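Local coordinates for putative antitoxin HigA3 (Mycobacterium tuberculosis H37Rv, PDB 6LTZ), which probably acts as the antitoxin of a type II toxin-antitoxin system and binds DNA as a helix-turn-helix transcription regulator, at residues A[56-67]-A[82-90]. Residues are numbered along the deposited sequence; the frame is centred on the assembly and turned at random.
Sequences VAALMGVSQARV and TLQAYVAAL
Met60 drops into a hole on helix 80-89 formed by Thr82, Ala85, Tyr86 and Ala89. Met60 CG lies 3.9 Å from Ala89 CB. A bend at the last torsion (chi3 65°) turns Met60 CE along the helix, to 4.1 Å from Ala85 CB. The sulfur meets the Tyr86 ring at its edge, with Met60 SD 4.0 Å from Tyr86 CD1, a Met-aromatic contact.

Val56 packs deeper, on the buried side. Val56 CG1 is anti to the backbone N (chi1 177°) and reaches Tyr86 CD1 at 3.8 Å, oblique to the ring. Val56 CG2, the other branch, meets Leu90 CD2 at 3.8 Å. Val67 CG1 approaches the ring edge more distantly. The Tyr86 hydroxyl is hydrogen-bonded to Glu71, with a weaker bond to Leu41 O, which helps fix the ring. Arg45 of helix 41-47 touches Val56, Tyr86 and Leu90.

Ala89 is small enough to let the backbones come close. Leu59 CB sits 3.7 Å from Ala89 CB, and this leucine, at the exposed rim, also lays CD1 near Ala89 O. The other loose border is at Arg66. Poorly ordered, Arg66 touches Thr82 CG2 through Arg66 NH1 (3.9 Å), without a hydrogen bond. Thr82 OG1 is instead hydrogen-bonded to a glycerol, probably from the crystallisation liquor.

The axes of segments 56-60 and 82-89 approach to 9.1 Å, with 118° between their directions. Gly61, with positive phi, closes helix 53-60 in a Schellman motif. Ser63 then N-caps the next helix, its OG accepting from Arg66 N. These two helices lie in the predicted helix-turn-helix motif, and helix 80-89 packs against both. Such a helical core is that of the Cro/C1-type (XRE) DNA-binding domain.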
loop_
_atom_site.group_PDB
_atom_site.type_symbol
_atom_site.label_atom_id
_atom_site.label_comp_id
_atom_site.label_asym_id
_atom_site.label_seq_id
_atom_site.Cartn_x
_atom_site.Cartn_y
_atom_site.Cartn_z
ATOM N N VAL A 56 0.406 0.445 -20.009
ATOM C CA VAL A 56 0.606 -0.002 -18.630
ATOM C C VAL A 56 0.261 -1.479 -18.457
ATOM O O VAL A 56 0.988 -2.215 -17.785
ATOM C CB VAL A 56 -0.228 0.833 -17.639
ATOM C CG1 VAL A 56 -0.057 0.304 -16.213
ATOM C CG2 VAL A 56 0.184 2.293 -17.711
ATOM N N ALA A 57 -0.838 -1.915 -19.067
ATOM C CA ALA A 57 -1.239 -3.317 -18.978
ATOM C C ALA A 57 -0.149 -4.233 -19.528
ATOM O O ALA A 57 0.144 -5.280 -18.949
ATOM C CB ALA A 57 -2.560 -3.550 -19.718
ATOM N N ALA A 58 0.449 -3.833 -20.647
ATOM C CA ALA A 58 1.513 -4.620 -21.258
ATOM C C ALA A 58 2.744 -4.663 -20.357
ATOM O O ALA A 58 3.379 -5.705 -20.209
ATOM C CB ALA A 58 1.878 -4.063 -22.621
ATOM N N LEU A 59 3.071 -3.526 -19.757
ATOM C CA LEU A 59 4.232 -3.436 -18.881
ATOM C C LEU A 59 4.057 -4.293 -17.633
ATOM O O LEU A 59 5.009 -4.922 -17.172
ATOM C CB LEU A 59 4.495 -1.975 -18.505
ATOM C CG LEU A 59 5.100 -1.170 -19.657
ATOM C CD1 LEU A 59 4.946 0.328 -19.442
ATOM C CD2 LEU A 59 6.569 -1.536 -19.816
ATOM N N MET A 60 2.837 -4.323 -17.102
ATOM C CA MET A 60 2.508 -5.111 -15.913
ATOM C C MET A 60 2.274 -6.585 -16.226
ATOM O O MET A 60 2.270 -7.427 -15.328
ATOM C CB MET A 60 1.257 -4.555 -15.233
ATOM C CG MET A 60 1.399 -3.170 -14.653
ATOM S SD MET A 60 -0.166 -2.591 -13.967
ATOM C CE MET A 60 -0.406 -3.761 -12.629
ATOM N N GLY A 61 2.054 -6.891 -17.498
ATOM C CA GLY A 61 1.680 -8.235 -17.897
ATOM C C GLY A 61 0.316 -8.636 -17.359
ATOM O O GLY A 61 0.123 -9.771 -16.926
ATOM N N VAL A 62 -0.629 -7.698 -17.371
ATOM C CA VAL A 62 -1.993 -7.976 -16.932
ATOM C C VAL A 62 -3.007 -7.507 -17.969
ATOM O O VAL A 62 -2.653 -6.854 -18.953
ATOM C CB VAL A 62 -2.325 -7.296 -15.586
ATOM C CG1 VAL A 62 -1.352 -7.739 -14.501
ATOM C CG2 VAL A 62 -2.320 -5.780 -15.736
ATOM N N SER A 63 -4.271 -7.846 -17.733
ATOM C CA SER A 63 -5.365 -7.425 -18.598
ATOM C C SER A 63 -5.543 -5.913 -18.570
ATOM O O SER A 63 -5.234 -5.263 -17.574
ATOM C CB SER A 63 -6.669 -8.105 -18.171
ATOM O OG SER A 63 -7.362 -7.323 -17.211
ATOM N N GLN A 64 -6.054 -5.355 -19.661
ATOM C CA GLN A 64 -6.452 -3.954 -19.658
ATOM C C GLN A 64 -7.650 -3.755 -18.744
ATOM O O GLN A 64 -7.845 -2.676 -18.184
ATOM C CB GLN A 64 -6.778 -3.481 -21.066
ATOM C CG GLN A 64 -5.632 -3.634 -22.020
ATOM C CD GLN A 64 -5.897 -2.957 -23.337
ATOM O OE1 GLN A 64 -6.488 -1.875 -23.385
ATOM N NE2 GLN A 64 -5.461 -3.587 -24.422
ATOM N N ALA A 65 -8.449 -4.808 -18.597
ATOM C CA ALA A 65 -9.585 -4.783 -17.689
ATOM C C ALA A 65 -9.107 -4.518 -16.267
ATOM O O ALA A 65 -9.611 -3.618 -15.591
ATOM C CB ALA A 65 -10.356 -6.091 -17.762
ATOM N N ARG A 66 -8.119 -5.293 -15.828
ATOM C CA ARG A 66 -7.538 -5.117 -14.503
ATOM C C ARG A 66 -7.019 -3.694 -14.312
ATOM O O ARG A 66 -7.244 -3.083 -13.270
ATOM C CB ARG A 66 -6.411 -6.126 -14.270
ATOM C CG ARG A 66 -5.528 -5.793 -13.080
ATOM C CD ARG A 66 -5.931 -6.599 -11.851
ATOM N NE ARG A 66 -5.506 -7.993 -11.946
ATOM C CZ ARG A 66 -4.264 -8.419 -11.732
ATOM N NH1 ARG A 66 -3.308 -7.558 -11.403
ATOM N NH2 ARG A 66 -3.975 -9.709 -11.843
ATOM N N VAL A 67 -6.341 -3.162 -15.326
ATOM C CA VAL A 67 -5.814 -1.802 -15.248
ATOM C C VAL A 67 -6.963 -0.804 -15.178
ATOM O O VAL A 67 -6.901 0.187 -14.450
ATOM C CB VAL A 67 -4.904 -1.461 -16.454
ATOM C CG1 VAL A 67 -4.531 0.014 -16.442
ATOM C CG2 VAL A 67 -3.655 -2.323 -16.434
ATOM N N THR A 82 0.299 -5.260 -6.359
ATOM C CA THR A 82 -0.327 -4.834 -7.605
ATOM C C THR A 82 -0.140 -3.336 -7.797
ATOM O O THR A 82 0.195 -2.872 -8.891
ATOM C CB THR A 82 -1.823 -5.194 -7.635
ATOM O OG1 THR A 82 -1.960 -6.616 -7.569
ATOM C CG2 THR A 82 -2.470 -4.700 -8.911
ATOM N N LEU A 83 -0.327 -2.579 -6.720
ATOM C CA LEU A 83 -0.065 -1.149 -6.755
ATOM C C LEU A 83 1.416 -0.889 -7.028
ATOM O O LEU A 83 1.767 0.038 -7.759
ATOM C CB LEU A 83 -0.486 -0.488 -5.441
ATOM C CG LEU A 83 -0.305 1.028 -5.364
ATOM C CD1 LEU A 83 -1.072 1.722 -6.482
ATOM C CD2 LEU A 83 -0.757 1.562 -4.006
ATOM N N GLN A 84 2.283 -1.714 -6.446
ATOM C CA GLN A 84 3.726 -1.573 -6.666
ATOM C C GLN A 84 4.049 -1.709 -8.152
ATOM O O GLN A 84 4.828 -0.932 -8.704
ATOM C CB GLN A 84 4.504 -2.613 -5.852
ATOM C CG GLN A 84 6.018 -2.349 -5.734
ATOM C CD GLN A 84 6.815 -2.831 -6.939
ATOM O OE1 GLN A 84 6.394 -3.739 -7.655
ATOM N NE2 GLN A 84 7.979 -2.223 -7.162
ATOM N N ALA A 85 3.424 -2.693 -8.792
ATOM C CA ALA A 85 3.677 -3.011 -10.193
ATOM C C ALA A 85 3.156 -1.927 -11.125
ATOM O O ALA A 85 3.762 -1.629 -12.158
ATOM C CB ALA A 85 3.048 -4.350 -10.545
ATOM N N TYR A 86 2.018 -1.353 -10.756
ATOM C CA TYR A 86 1.417 -0.276 -11.521
ATOM C C TYR A 86 2.318 0.957 -11.498
ATOM O O TYR A 86 2.645 1.512 -12.543
ATOM C CB TYR A 86 0.026 0.049 -10.966
ATOM C CG TYR A 86 -0.667 1.199 -11.653
ATOM C CD1 TYR A 86 -1.456 0.989 -12.778
ATOM C CD2 TYR A 86 -0.530 2.493 -11.181
ATOM C CE1 TYR A 86 -2.091 2.046 -13.407
ATOM C CE2 TYR A 86 -1.157 3.551 -11.802
ATOM C CZ TYR A 86 -1.937 3.320 -12.916
ATOM O OH TYR A 86 -2.564 4.376 -13.527
ATOM N N VAL A 87 2.725 1.380 -10.303
ATOM C CA VAL A 87 3.608 2.534 -10.176
ATOM C C VAL A 87 4.947 2.269 -10.870
ATOM O O VAL A 87 5.500 3.153 -11.521
ATOM C CB VAL A 87 3.832 2.912 -8.688
ATOM C CG1 VAL A 87 4.888 4.003 -8.554
ATOM C CG2 VAL A 87 2.516 3.364 -8.057
ATOM N N ALA A 88 5.452 1.044 -10.755
ATOM C CA ALA A 88 6.707 0.685 -11.410
ATOM C C ALA A 88 6.595 0.781 -12.933
ATOM O O ALA A 88 7.538 1.190 -13.613
ATOM C CB ALA A 88 7.139 -0.711 -11.005
ATOM N N ALA A 89 5.439 0.411 -13.468
ATOM C CA ALA A 89 5.231 0.462 -14.912
ATOM C C ALA A 89 5.202 1.907 -15.406
ATOM O O ALA A 89 5.561 2.190 -16.549
ATOM C CB ALA A 89 3.936 -0.273 -15.290
ATOM N N LEU A 90 4.784 2.822 -14.536
ATOM C CA LEU A 90 4.796 4.245 -14.855
ATOM C C LEU A 90 6.202 4.843 -14.735
ATOM O O LEU A 90 6.410 6.014 -15.025
ATOM C CB LEU A 90 3.829 5.005 -13.946
ATOM C CG LEU A 90 2.348 4.673 -14.135
ATOM C CD1 LEU A 90 1.486 5.488 -13.180
ATOM C CD2 LEU A 90 1.939 4.919 -15.581
#